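Local coordinates for 3-hydroxyacyl-thioester dehydratase X (PDB 4OOB), which catalyses the reversible hydration of trans-2-enoyl-CoA to (3R)-3-hydroxyacyl-CoA, accepting a broad range of chain lengths with a preference for C8 to C12, at residues P40-F45 with T196-L201; N73-Y78 with W119-T124; A25-V30 with R162-V167; A206-A211 with A255-L260. All blocks are in the same frame, centred on the assembly; numbering follows the deposited sequence.

Interaction 1. Residues P40-F45 with T196-L201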
loop_
_atom_site.group_PDB
_atom_site.type_symbol
_atom_site.label_atom_id
_atom_site.label_comp_id
_atom_site.label_asym_id
_atom_site.label_seq_id
_atom_site.Cartn_x
_atom_site.Cartn_y
_atom_site.Cartn_z
ATOM N N PRO A 40 -3.795 -11.959 4.760
ATOM C CA PRO A 40 -2.660 -11.133 5.132
ATOM C C PRO A 40 -3.052 -9.723 5.574
ATOM O O PRO A 40 -3.971 -9.135 5.059
ATOM C CB PRO A 40 -1.858 -11.039 3.833
ATOM C CG PRO A 40 -2.306 -12.213 3.002
ATOM C CD PRO A 40 -3.756 -12.362 3.346
ATOM N N LEU A 41 -2.295 -9.184 6.516
ATOM C CA LEU A 41 -2.597 -7.890 7.138
ATOM C C LEU A 41 -2.916 -6.796 6.136
ATOM O O LEU A 41 -3.822 -6.035 6.358
ATOM C CB LEU A 41 -1.412 -7.482 8.032
ATOM C CG LEU A 41 -1.448 -6.106 8.667
ATOM C CD1 LEU A 41 -2.591 -5.942 9.661
ATOM C CD2 LEU A 41 -0.098 -5.797 9.327
ATOM N N THR A 42 -2.158 -6.725 5.036
ATOM C CA THR A 42 -2.341 -5.683 3.990
ATOM C C THR A 42 -3.416 -5.998 2.903
ATOM O O THR A 42 -3.702 -5.162 2.058
ATOM C CB THR A 42 -0.982 -5.420 3.260
ATOM O OG1 THR A 42 -0.432 -6.660 2.765
ATOM C CG2 THR A 42 -0.006 -4.770 4.208
ATOM N N TYR A 43 -3.992 -7.211 2.925
ATOM C CA TYR A 43 -4.822 -7.658 1.820
ATOM C C TYR A 43 -6.114 -6.825 1.655
ATOM O O TYR A 43 -6.575 -6.627 0.535
ATOM C CB TYR A 43 -5.139 -9.169 1.917
ATOM C CG TYR A 43 -6.211 -9.559 0.928
ATOM C CD1 TYR A 43 -5.887 -9.743 -0.391
ATOM C CD2 TYR A 43 -7.546 -9.681 1.300
ATOM C CE1 TYR A 43 -6.845 -10.038 -1.320
ATOM C CE2 TYR A 43 -8.512 -9.992 0.372
ATOM C CZ TYR A 43 -8.146 -10.142 -0.945
ATOM O OH TYR A 43 -9.045 -10.445 -1.951
ATOM N N PRO A 44 -6.699 -6.351 2.777
ATOM C CA PRO A 44 -7.935 -5.599 2.635
ATOM C C PRO A 44 -7.732 -4.271 1.931
ATOM O O PRO A 44 -8.715 -3.672 1.497
ATOM C CB PRO A 44 -8.418 -5.404 4.085
ATOM C CG PRO A 44 -7.821 -6.546 4.802
ATOM C CD PRO A 44 -6.478 -6.775 4.176
ATOM N N PHE A 45 -6.483 -3.843 1.758
ATOM C CA PHE A 45 -6.237 -2.755 0.841
ATOM C C PHE A 45 -6.707 -3.145 -0.559
ATOM O O PHE A 45 -7.440 -2.385 -1.206
ATOM C CB PHE A 45 -4.758 -2.296 0.802
ATOM C CG PHE A 45 -4.518 -1.156 -0.154
ATOM C CD1 PHE A 45 -4.496 0.172 0.290
ATOM C CD2 PHE A 45 -4.305 -1.387 -1.488
ATOM C CE1 PHE A 45 -4.279 1.228 -0.590
ATOM C CE2 PHE A 45 -4.115 -0.329 -2.389
ATOM C CZ PHE A 45 -4.064 0.976 -1.935
ATOM N N THR A 196 5.090 -3.235 -2.281
ATOM C CA THR A 196 6.268 -3.220 -1.459
ATOM C C THR A 196 5.845 -3.285 0.020
ATOM O O THR A 196 6.475 -3.984 0.808
ATOM C CB THR A 196 7.137 -2.016 -1.891
ATOM O OG1 THR A 196 8.482 -2.444 -2.159
ATOM C CG2 THR A 196 7.169 -0.984 -0.962
ATOM N N ALA A 197 4.731 -2.641 0.389
ATOM C CA ALA A 197 4.316 -2.669 1.792
ATOM C C ALA A 197 3.948 -4.068 2.190
ATOM O O ALA A 197 4.121 -4.426 3.348
ATOM C CB ALA A 197 3.161 -1.755 2.064
ATOM N N ALA A 198 3.415 -4.843 1.242
ATOM C CA ALA A 198 3.061 -6.192 1.533
ATOM C C ALA A 198 4.334 -7.034 1.522
ATOM O O ALA A 198 4.576 -7.747 2.487
ATOM C CB ALA A 198 2.068 -6.725 0.538
ATOM N N ALA A 199 5.150 -6.922 0.459
ATOM C CA ALA A 199 6.345 -7.799 0.276
ATOM C C ALA A 199 7.326 -7.792 1.479
ATOM O O ALA A 199 7.893 -8.814 1.831
ATOM C CB ALA A 199 7.060 -7.412 -0.990
ATOM N N VAL A 200 7.474 -6.644 2.147
ATOM C CA VAL A 200 8.396 -6.529 3.322
ATOM C C VAL A 200 7.970 -7.328 4.573
ATOM O O VAL A 200 8.764 -7.520 5.498
ATOM C CB VAL A 200 8.653 -5.060 3.721
ATOM C CG1 VAL A 200 9.339 -4.327 2.585
ATOM C CG2 VAL A 200 7.388 -4.373 4.184
ATOM N N LEU A 201 6.723 -7.833 4.579
ATOM C CA LEU A 201 6.181 -8.523 5.738
ATOM C C LEU A 201 6.520 -10.010 5.719
ATOM O O LEU A 201 6.231 -10.697 6.648
ATOM C CB LEU A 201 4.655 -8.300 5.824
ATOM C CG LEU A 201 4.156 -6.844 5.882
ATOM C CD1 LEU A 201 2.647 -6.752 6.047
ATOM C CD2 LEU A 201 4.856 -6.093 7.032
#
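Thr42 reaches across to segment 196-201 and overlaps Ala198 with its hydroxyl branch and Leu201 with its methyl branch. Thr42 OG1 sits 3.3 Å from Ala198 CB. It stands between the backbone N and the carbonyl carbon (chi1 54°). Thr42 CG2 lies beside the backbone N and meets Leu201 CD1 at 3.8 Å. The two side chains approach tip to tip. Leu201 sends CG beside its own backbone N (chi1 -57°). Leu41 adds a looser apolar touch, with its CD2 4.4 Å from Leu201 CD1.

Thr42 is the third residue of a type I beta turn from Pro40 to Tyr43, closed by a 2.9 Å hydrogen bond from Tyr43 N to Pro40 O. The turn leads into helix 43-57. The backbones come nearest at Thr42 and Ala198, with CA atoms 6.0 Å apart. Outside the two segments, Tyr27 OH is hydrogen-bonded to Thr42 OG1, and Tyr214 OH to Ala197 O.

All the touching residues are buried. The segments bury 152 Å² between them and meet mainly through methyl groups and one hydroxyl. That hydroxyl finds its polar partner in Tyr27 OH, outside the two segments, so the contact itself is van der Waals packing.

Interaction 2. Residues N73-Y78 with W119-T124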
loop_
_atom_site.group_PDB
_atom_site.type_symbol
_atom_site.label_atom_id
_atom_site.label_comp_id
_atom_site.label_asym_id
_atom_site.label_seq_id
_atom_site.Cartn_x
_atom_site.Cartn_y
_atom_site.Cartn_z
ATOM N N ASN A 73 0.435 5.103 4.532
ATOM C CA ASN A 73 -0.594 4.137 4.810
ATOM C C ASN A 73 -0.538 3.679 6.238
ATOM O O ASN A 73 0.531 3.237 6.690
ATOM C CB ASN A 73 -0.451 2.916 3.910
ATOM C CG ASN A 73 -1.793 2.283 3.615
ATOM O OD1 ASN A 73 -2.146 1.205 4.138
ATOM N ND2 ASN A 73 -2.563 2.955 2.812
ATOM N N HIS A 74 -1.671 3.761 6.930
ATOM C CA HIS A 74 -1.744 3.344 8.325
ATOM C C HIS A 74 -2.879 2.358 8.453
ATOM O O HIS A 74 -4.055 2.684 8.163
ATOM C CB HIS A 74 -1.967 4.523 9.279
ATOM C CG HIS A 74 -0.909 5.558 9.180
ATOM N ND1 HIS A 74 0.281 5.470 9.870
ATOM C CD2 HIS A 74 -0.830 6.674 8.422
ATOM C CE1 HIS A 74 1.033 6.511 9.564
ATOM N NE2 HIS A 74 0.389 7.242 8.671
ATOM N N ILE A 75 -2.518 1.136 8.836
ATOM C CA ILE A 75 -3.514 0.061 8.958
ATOM C C ILE A 75 -3.573 -0.260 10.429
ATOM O O ILE A 75 -2.536 -0.451 11.061
ATOM C CB ILE A 75 -3.084 -1.183 8.164
ATOM C CG1 ILE A 75 -3.398 -0.980 6.685
ATOM C CG2 ILE A 75 -3.758 -2.457 8.686
ATOM C CD1 ILE A 75 -2.598 -1.916 5.768
ATOM N N THR A 76 -4.770 -0.282 10.983
ATOM C CA THR A 76 -4.941 -0.795 12.341
ATOM C C THR A 76 -5.840 -2.027 12.292
ATOM O O THR A 76 -7.019 -1.902 12.013
ATOM C CB THR A 76 -5.532 0.275 13.280
ATOM O OG1 THR A 76 -4.675 1.435 13.273
ATOM C CG2 THR A 76 -5.621 -0.237 14.691
ATOM N N GLN A 77 -5.270 -3.220 12.546
ATOM C CA GLN A 77 -6.054 -4.436 12.570
ATOM C C GLN A 77 -6.466 -4.776 13.988
ATOM O O GLN A 77 -5.610 -5.122 14.766
ATOM C CB GLN A 77 -5.251 -5.605 11.959
ATOM C CG GLN A 77 -6.016 -6.922 11.900
ATOM C CD GLN A 77 -5.261 -7.971 11.104
ATOM O OE1 GLN A 77 -5.310 -8.030 9.873
ATOM N NE2 GLN A 77 -4.540 -8.778 11.810
ATOM N N TYR A 78 -7.772 -4.743 14.305
ATOM C CA TYR A 78 -8.291 -5.075 15.653
ATOM C C TYR A 78 -8.436 -6.568 15.796
ATOM O O TYR A 78 -8.236 -7.107 16.861
ATOM C CB TYR A 78 -9.636 -4.362 15.933
ATOM C CG TYR A 78 -9.476 -2.849 15.887
ATOM C CD1 TYR A 78 -8.919 -2.154 16.958
ATOM C CD2 TYR A 78 -9.836 -2.130 14.759
ATOM C CE1 TYR A 78 -8.734 -0.763 16.922
ATOM C CE2 TYR A 78 -9.653 -0.746 14.682
ATOM C CZ TYR A 78 -9.094 -0.055 15.768
ATOM O OH TYR A 78 -8.892 1.299 15.684
ATOM N N TRP A 119 -10.799 -3.977 10.944
ATOM C CA TRP A 119 -9.640 -3.477 10.199
ATOM C C TRP A 119 -9.939 -2.062 9.684
ATOM O O TRP A 119 -10.979 -1.812 9.071
ATOM C CB TRP A 119 -9.342 -4.472 9.059
ATOM C CG TRP A 119 -8.053 -4.330 8.201
ATOM C CD1 TRP A 119 -6.891 -5.076 8.311
ATOM C CD2 TRP A 119 -7.856 -3.467 7.076
ATOM N NE1 TRP A 119 -5.983 -4.729 7.315
ATOM C CE2 TRP A 119 -6.545 -3.744 6.547
ATOM C CE3 TRP A 119 -8.644 -2.508 6.464
ATOM C CZ2 TRP A 119 -6.027 -3.075 5.460
ATOM C CZ3 TRP A 119 -8.144 -1.839 5.385
ATOM C CH2 TRP A 119 -6.827 -2.119 4.878
ATOM N N HIS A 120 -9.013 -1.159 9.957
ATOM C CA HIS A 120 -9.156 0.254 9.683
ATOM C C HIS A 120 -7.937 0.754 8.908
ATOM O O HIS A 120 -6.801 0.427 9.258
ATOM C CB HIS A 120 -9.263 1.004 11.037
ATOM C CG HIS A 120 -9.393 2.486 10.901
ATOM N ND1 HIS A 120 -10.613 3.132 10.782
ATOM C CD2 HIS A 120 -8.457 3.452 10.885
ATOM C CE1 HIS A 120 -10.405 4.431 10.660
ATOM N NE2 HIS A 120 -9.104 4.646 10.715
ATOM N N GLN A 121 -8.154 1.611 7.923
ATOM C CA GLN A 121 -7.047 2.165 7.165
ATOM C C GLN A 121 -7.161 3.668 6.804
ATOM O O GLN A 121 -8.209 4.135 6.445
ATOM C CB GLN A 121 -6.878 1.356 5.912
ATOM C CG GLN A 121 -5.888 1.905 4.921
ATOM C CD GLN A 121 -5.799 0.993 3.719
ATOM O OE1 GLN A 121 -4.841 0.261 3.597
ATOM N NE2 GLN A 121 -6.831 0.984 2.862
ATOM N N VAL A 122 -6.023 4.367 6.910
ATOM C CA VAL A 122 -5.809 5.702 6.386
ATOM C C VAL A 122 -4.699 5.609 5.303
ATOM O O VAL A 122 -3.546 5.208 5.549
ATOM C CB VAL A 122 -5.424 6.732 7.455
ATOM C CG1 VAL A 122 -5.504 8.148 6.880
ATOM C CG2 VAL A 122 -6.331 6.638 8.718
ATOM N N THR A 123 -5.120 5.925 4.088
ATOM C CA THR A 123 -4.308 5.878 2.937
ATOM C C THR A 123 -4.250 7.322 2.478
ATOM O O THR A 123 -5.290 7.971 2.312
ATOM C CB THR A 123 -5.012 5.086 1.814
ATOM O OG1 THR A 123 -5.063 3.698 2.168
ATOM C CG2 THR A 123 -4.314 5.311 0.434
ATOM N N THR A 124 -3.058 7.788 2.199
ATOM C CA THR A 124 -2.896 9.100 1.709
ATOM C C THR A 124 -2.286 8.997 0.335
ATOM O O THR A 124 -1.203 8.453 0.158
ATOM C CB THR A 124 -2.003 9.878 2.693
ATOM O OG1 THR A 124 -2.705 9.971 3.924
ATOM C CG2 THR A 124 -1.740 11.251 2.242
#
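Ile75 and Trp119 cross at an oblique angle, with the isoleucine branches laid against the indole. Ile75 CG2 stands 3.3 Å above the indole plane, offset toward the rim, and its nearest ring atom is Trp119 NE1. Ile75 CG1 rests 3.6 Å from Trp119 CZ2. Trp119 CG is anti to the backbone N (chi1 -172°), and the ring beyond it comes nearer the other strand. Gln77 comes to the same ring from the edge: its OE1 lies in plane, 3.7 Å from Trp119 CD1. The Gln77 amide and the ring are turned 46° apart. The indole N-H itself is hydrogen-bonded to Leu41 O.

Asn73 and Thr123 lie side by side on this face, as do Ile75 and Gln121. Phe45 and Pro44 of helix 43-57 pack against it. His74, Thr76, His120 and Val122 occupy the other, partly exposed face. There Tyr78 lies alongside His120, with Tyr78 CE2 4.1 Å from His120 CB.

Four backbone bonds join the strands. His74 N to Val122 O is 2.7 Å, and Val122 N to His74 O is 2.9 Å. Thr76 and His120 form the second hydrogen-bonded pair. The strand directions are 171° apart. This is regular antiparallel pairing in the sheet of a hot dog fold, whose inner face packs on a long helix.

Interaction 3. Residues A25-V30 with R162-V167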
loop_
_atom_site.group_PDB
_atom_site.type_symbol
_atom_site.label_atom_id
_atom_site.label_comp_id
_atom_site.label_asym_id
_atom_site.label_seq_id
_atom_site.Cartn_x
_atom_site.Cartn_y
_atom_site.Cartn_z
ATOM N N ALA A 25 -5.233 -16.170 -2.357
ATOM C CA ALA A 25 -4.114 -17.082 -2.672
ATOM C C ALA A 25 -3.210 -16.452 -3.692
ATOM O O ALA A 25 -2.011 -16.509 -3.576
ATOM C CB ALA A 25 -4.621 -18.433 -3.199
ATOM N N ALA A 26 -3.815 -15.847 -4.701
ATOM C CA ALA A 26 -3.046 -15.287 -5.802
ATOM C C ALA A 26 -2.243 -14.111 -5.302
ATOM O O ALA A 26 -1.121 -13.936 -5.744
ATOM C CB ALA A 26 -3.957 -14.866 -6.953
ATOM N N TYR A 27 -2.850 -13.319 -4.406
ATOM C CA TYR A 27 -2.229 -12.149 -3.750
ATOM C C TYR A 27 -1.098 -12.574 -2.843
ATOM O O TYR A 27 -0.002 -12.012 -2.886
ATOM C CB TYR A 27 -3.287 -11.345 -2.928
ATOM C CG TYR A 27 -2.763 -10.174 -2.060
ATOM C CD1 TYR A 27 -2.224 -10.384 -0.773
ATOM C CD2 TYR A 27 -2.842 -8.852 -2.507
ATOM C CE1 TYR A 27 -1.789 -9.316 0.022
ATOM C CE2 TYR A 27 -2.417 -7.790 -1.727
ATOM C CZ TYR A 27 -1.873 -8.016 -0.467
ATOM O OH TYR A 27 -1.452 -6.936 0.297
ATOM N N ALA A 28 -1.371 -13.531 -1.967
ATOM C CA ALA A 28 -0.316 -14.071 -1.147
ATOM C C ALA A 28 0.834 -14.555 -2.051
ATOM O O ALA A 28 1.989 -14.225 -1.785
ATOM C CB ALA A 28 -0.851 -15.185 -0.270
ATOM N N ALA A 29 0.550 -15.252 -3.159
ATOM C CA ALA A 29 1.652 -15.756 -4.010
ATOM C C ALA A 29 2.486 -14.631 -4.617
ATOM O O ALA A 29 3.737 -14.647 -4.589
ATOM C CB ALA A 29 1.116 -16.651 -5.129
ATOM N N VAL A 30 1.801 -13.647 -5.193
ATOM C CA VAL A 30 2.538 -12.549 -5.846
ATOM C C VAL A 30 3.340 -11.687 -4.842
ATOM O O VAL A 30 4.433 -11.224 -5.180
ATOM C CB VAL A 30 1.629 -11.678 -6.741
ATOM C CG1 VAL A 30 0.693 -10.847 -5.902
ATOM C CG2 VAL A 30 2.458 -10.736 -7.587
ATOM N N ARG A 162 3.204 -6.227 -13.188
ATOM C CA ARG A 162 2.018 -6.540 -14.038
ATOM C C ARG A 162 1.174 -7.587 -13.304
ATOM O O ARG A 162 -0.029 -7.444 -13.218
ATOM C CB ARG A 162 2.355 -7.013 -15.491
ATOM C CG ARG A 162 2.927 -5.933 -16.415
ATOM C CD ARG A 162 3.113 -6.342 -17.896
ATOM N NE ARG A 162 4.189 -7.340 -18.027
ATOM C CZ ARG A 162 5.487 -7.088 -18.178
ATOM N NH1 ARG A 162 5.952 -5.843 -18.280
ATOM N NH2 ARG A 162 6.331 -8.084 -18.276
ATOM N N ARG A 163 1.792 -8.613 -12.717
ATOM C CA ARG A 163 0.981 -9.611 -11.985
ATOM C C ARG A 163 0.276 -9.023 -10.759
ATOM O O ARG A 163 -0.883 -9.350 -10.496
ATOM C CB ARG A 163 1.788 -10.850 -11.542
ATOM C CG ARG A 163 1.856 -11.973 -12.547
ATOM C CD ARG A 163 1.969 -13.319 -11.812
ATOM N NE ARG A 163 3.275 -13.427 -11.202
ATOM C CZ ARG A 163 3.577 -14.035 -10.047
ATOM N NH1 ARG A 163 2.671 -14.624 -9.267
ATOM N NH2 ARG A 163 4.844 -14.036 -9.664
ATOM N N TYR A 164 1.001 -8.203 -9.995
ATOM C CA TYR A 164 0.430 -7.516 -8.822
ATOM C C TYR A 164 -0.785 -6.646 -9.212
ATOM O O TYR A 164 -1.785 -6.574 -8.496
ATOM C CB TYR A 164 1.487 -6.650 -8.096
ATOM C CG TYR A 164 0.855 -6.027 -6.882
ATOM C CD1 TYR A 164 0.503 -6.801 -5.779
ATOM C CD2 TYR A 164 0.477 -4.698 -6.888
ATOM C CE1 TYR A 164 -0.164 -6.225 -4.690
ATOM C CE2 TYR A 164 -0.198 -4.135 -5.823
ATOM C CZ TYR A 164 -0.510 -4.868 -4.721
ATOM O OH TYR A 164 -1.190 -4.248 -3.635
ATOM N N ALA A 165 -0.720 -6.000 -10.375
ATOM C CA ALA A 165 -1.845 -5.159 -10.811
ATOM C C ALA A 165 -3.127 -5.960 -10.916
ATOM O O ALA A 165 -4.173 -5.527 -10.406
ATOM C CB ALA A 165 -1.526 -4.497 -12.139
ATOM N N ALA A 166 -3.051 -7.102 -11.599
ATOM C CA ALA A 166 -4.202 -8.035 -11.723
ATOM C C ALA A 166 -4.818 -8.499 -10.370
ATOM O O ALA A 166 -6.021 -8.732 -10.234
ATOM C CB ALA A 166 -3.779 -9.261 -12.544
ATOM N N VAL A 167 -3.984 -8.584 -9.359
ATOM C CA VAL A 167 -4.405 -9.165 -8.111
ATOM C C VAL A 167 -4.796 -8.140 -7.049
ATOM O O VAL A 167 -5.677 -8.436 -6.320
ATOM C CB VAL A 167 -3.311 -10.143 -7.635
ATOM C CG1 VAL A 167 -3.695 -10.839 -6.350
ATOM C CG2 VAL A 167 -3.054 -11.171 -8.720
HETATM O O HOH W 1 -0.671 -4.782 -1.109
#
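The helical segments 25-30 and 162-167 run roughly antiparallel, 154° between their directions and 9.6 Å between their axes, and come nearest at Tyr27 with Val167 and at Val30 with Tyr164. Val167 CG1 presses into the first helix, 3.3 Å from Tyr27 CA and 3.5 Å from Tyr27 CB. The same methyl is near the plane of the Tyr27 ring, at its edge. Both Val167 methyls border Ala26 CB.

Val30 is the second contact point. Its CG2 is 3.8 Å from Tyr164 N, while its CG1 meets the edge of the Tyr164 ring. The guanidinium of Arg163 turns one face to Val30, with Val30 CG2 4.2 Å above the centre of that plane. The Arg163 chain bends at chi3 (-70°), at NE.

Tyr27 and Tyr164 lie side by side and point the same way, with CE2 of Tyr27 4.0 Å from CE1 of Tyr164. A water joins their hydroxyls, 2.7 Å from Tyr27 OH and 2.6 Å from Tyr164 OH. Tyr27 OH is also hydrogen-bonded to Thr42.

The arrangement is an antiparallel helix pair. Tyr164 and Val167, at the end of helix 158-167, match the opening positions of the hydratase 2 motif of MaoC-like enzymes, which runs on beyond the helix.

Interaction 4. Residues A206-A211 with A255-L260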
loop_
_atom_site.group_PDB
_atom_site.type_symbol
_atom_site.label_atom_id
_atom_site.label_comp_id
_atom_site.label_asym_id
_atom_site.label_seq_id
_atom_site.Cartn_x
_atom_site.Cartn_y
_atom_site.Cartn_z
ATOM N N ALA A 206 4.653 -14.035 10.432
ATOM C CA ALA A 206 4.307 -15.204 11.229
ATOM C C ALA A 206 4.238 -14.871 12.737
ATOM O O ALA A 206 3.492 -15.503 13.471
ATOM C CB ALA A 206 5.311 -16.340 11.010
ATOM N N ARG A 207 5.026 -13.892 13.160
ATOM C CA ARG A 207 5.143 -13.531 14.546
ATOM C C ARG A 207 4.223 -12.375 14.955
ATOM O O ARG A 207 4.182 -12.006 16.131
ATOM C CB ARG A 207 6.622 -13.219 14.858
ATOM C CG ARG A 207 7.471 -14.490 14.956
ATOM C CD ARG A 207 8.935 -14.223 15.256
ATOM N NE ARG A 207 9.706 -14.062 14.015
ATOM C CZ ARG A 207 10.383 -12.965 13.652
ATOM N NH1 ARG A 207 10.443 -11.887 14.428
ATOM N NH2 ARG A 207 11.025 -12.942 12.494
ATOM N N PHE A 208 3.480 -11.790 14.017
ATOM C CA PHE A 208 2.601 -10.645 14.378
ATOM C C PHE A 208 1.531 -11.070 15.356
ATOM O O PHE A 208 1.007 -12.171 15.238
ATOM C CB PHE A 208 1.902 -10.027 13.150
ATOM C CG PHE A 208 2.846 -9.349 12.181
ATOM C CD1 PHE A 208 4.196 -9.175 12.487
ATOM C CD2 PHE A 208 2.379 -8.876 10.971
ATOM C CE1 PHE A 208 5.037 -8.560 11.608
ATOM C CE2 PHE A 208 3.223 -8.250 10.089
ATOM C CZ PHE A 208 4.545 -8.094 10.410
ATOM N N PRO A 209 1.194 -10.198 16.321
ATOM C CA PRO A 209 -0.020 -10.479 17.065
ATOM C C PRO A 209 -1.236 -10.181 16.204
ATOM O O PRO A 209 -1.109 -9.562 15.135
ATOM C CB PRO A 209 0.066 -9.550 18.268
ATOM C CG PRO A 209 0.988 -8.492 17.877
ATOM C CD PRO A 209 1.931 -9.055 16.871
ATOM N N ASP A 210 -2.398 -10.608 16.684
ATOM C CA ASP A 210 -3.660 -10.498 15.969
ATOM C C ASP A 210 -4.186 -9.068 15.958
ATOM O O ASP A 210 -4.896 -8.673 15.057
ATOM C CB ASP A 210 -4.709 -11.404 16.648
ATOM C CG ASP A 210 -4.570 -12.876 16.270
ATOM O OD1 ASP A 210 -3.603 -13.262 15.578
ATOM O OD2 ASP A 210 -5.466 -13.637 16.637
ATOM N N ALA A 211 -3.880 -8.307 16.985
ATOM C CA ALA A 211 -4.207 -6.903 17.016
ATOM C C ALA A 211 -2.908 -6.154 16.725
ATOM O O ALA A 211 -1.986 -6.206 17.519
ATOM C CB ALA A 211 -4.769 -6.514 18.390
ATOM N N ALA A 255 8.923 2.035 8.017
ATOM C CA ALA A 255 7.694 1.539 8.564
ATOM C C ALA A 255 7.805 0.945 9.935
ATOM O O ALA A 255 8.842 0.546 10.365
ATOM C CB ALA A 255 7.110 0.481 7.612
ATOM N N THR A 256 6.667 0.818 10.598
ATOM C CA THR A 256 6.646 0.206 11.891
ATOM C C THR A 256 5.469 -0.690 11.968
ATOM O O THR A 256 4.407 -0.370 11.423
ATOM C CB THR A 256 6.503 1.225 13.035
ATOM O OG1 THR A 256 5.343 2.019 12.826
ATOM C CG2 THR A 256 7.733 2.121 13.113
ATOM N N VAL A 257 5.708 -1.821 12.646
ATOM C CA VAL A 257 4.710 -2.744 13.120
ATOM C C VAL A 257 4.741 -2.723 14.672
ATOM O O VAL A 257 5.794 -2.873 15.271
ATOM C CB VAL A 257 5.048 -4.145 12.598
ATOM C CG1 VAL A 257 3.939 -5.141 12.922
ATOM C CG2 VAL A 257 5.317 -4.092 11.092
ATOM N N ARG A 258 3.574 -2.537 15.299
ATOM C CA ARG A 258 3.454 -2.542 16.749
ATOM C C ARG A 258 2.208 -3.314 17.123
ATOM O O ARG A 258 1.145 -3.155 16.498
ATOM C CB ARG A 258 3.332 -1.140 17.267
ATOM C CG ARG A 258 4.540 -0.260 16.979
ATOM C CD ARG A 258 5.766 -0.602 17.844
ATOM N NE ARG A 258 6.836 0.380 17.680
ATOM C CZ ARG A 258 7.788 0.342 16.751
ATOM N NH1 ARG A 258 7.869 -0.641 15.845
ATOM N NH2 ARG A 258 8.682 1.324 16.716
ATOM N N GLY A 259 2.342 -4.199 18.101
ATOM C CA GLY A 259 1.201 -4.853 18.722
ATOM C C GLY A 259 0.347 -3.785 19.339
ATOM O O GLY A 259 0.862 -2.860 19.904
ATOM N N LEU A 260 -0.965 -3.878 19.195
ATOM C CA LEU A 260 -1.850 -2.891 19.820
ATOM C C LEU A 260 -1.904 -2.985 21.345
ATOM O O LEU A 260 -1.822 -4.083 21.880
ATOM C CB LEU A 260 -3.258 -3.040 19.286
ATOM C CG LEU A 260 -3.546 -2.514 17.885
ATOM C CD1 LEU A 260 -5.054 -2.419 17.730
ATOM C CD2 LEU A 260 -2.866 -1.171 17.628
#
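Phe208 lays one face of its ring over Val257. Its CB has no contact with segment 255-260. CG lies beside the backbone N (chi1 -67°), and the ring beyond it comes nearer the strand. Further out, Phe208 CD1 is 4.1 Å from Val257 CG1 and CE1 is 3.8 Å from it. At the tip, CZ touches both methyls, CG1 and CG2. Val257 CG1 stands over the Phe208 ring, offset toward the rim, 3.9 Å from the centroid and 15° off the normal, a CH-pi contact. The two side chains cross at about a right angle.

Next along the loop, Pro209 CG rests on the backbone of Gly259, 3.7 Å from its CA. The last grip is polar: Leu260 N donates to Ala211 O at 3.0 Å. The bond is nearly straight at the hydrogen (175°), but the donor stands above the carbonyl plane. Beside it, Ala211 CB and Leu260 CB touch at 3.9 Å.

The loop joins helix 193-199 to strand 212-218 and lies at the surface, where it meets the end of strand 251-259. That strand runs between 212-218 and 238-244. Trp239 of strand 238-244 meets the Phe208 ring edge-to-face, and Leu201 also packs on Phe208.

Interaction 1 is wholly buried and apolar in its packing. It touches all three others, joined to interactions 2 and 3 by probable hydrogen bonds and to interaction 4 by apolar packing. Interactions 2 and 4 belong to the same sheet and meet where Gln77 NE2 probably bonds Asp210 O. Interaction 2 is partly buried and uses paired backbone bonds, whereas interaction 4 is a surface contact with a single one. Interaction 3, also partly buried, joins helices through side chains and a water. It touches neither sheet contact, its centre lying about 21 Å from that of interaction 2.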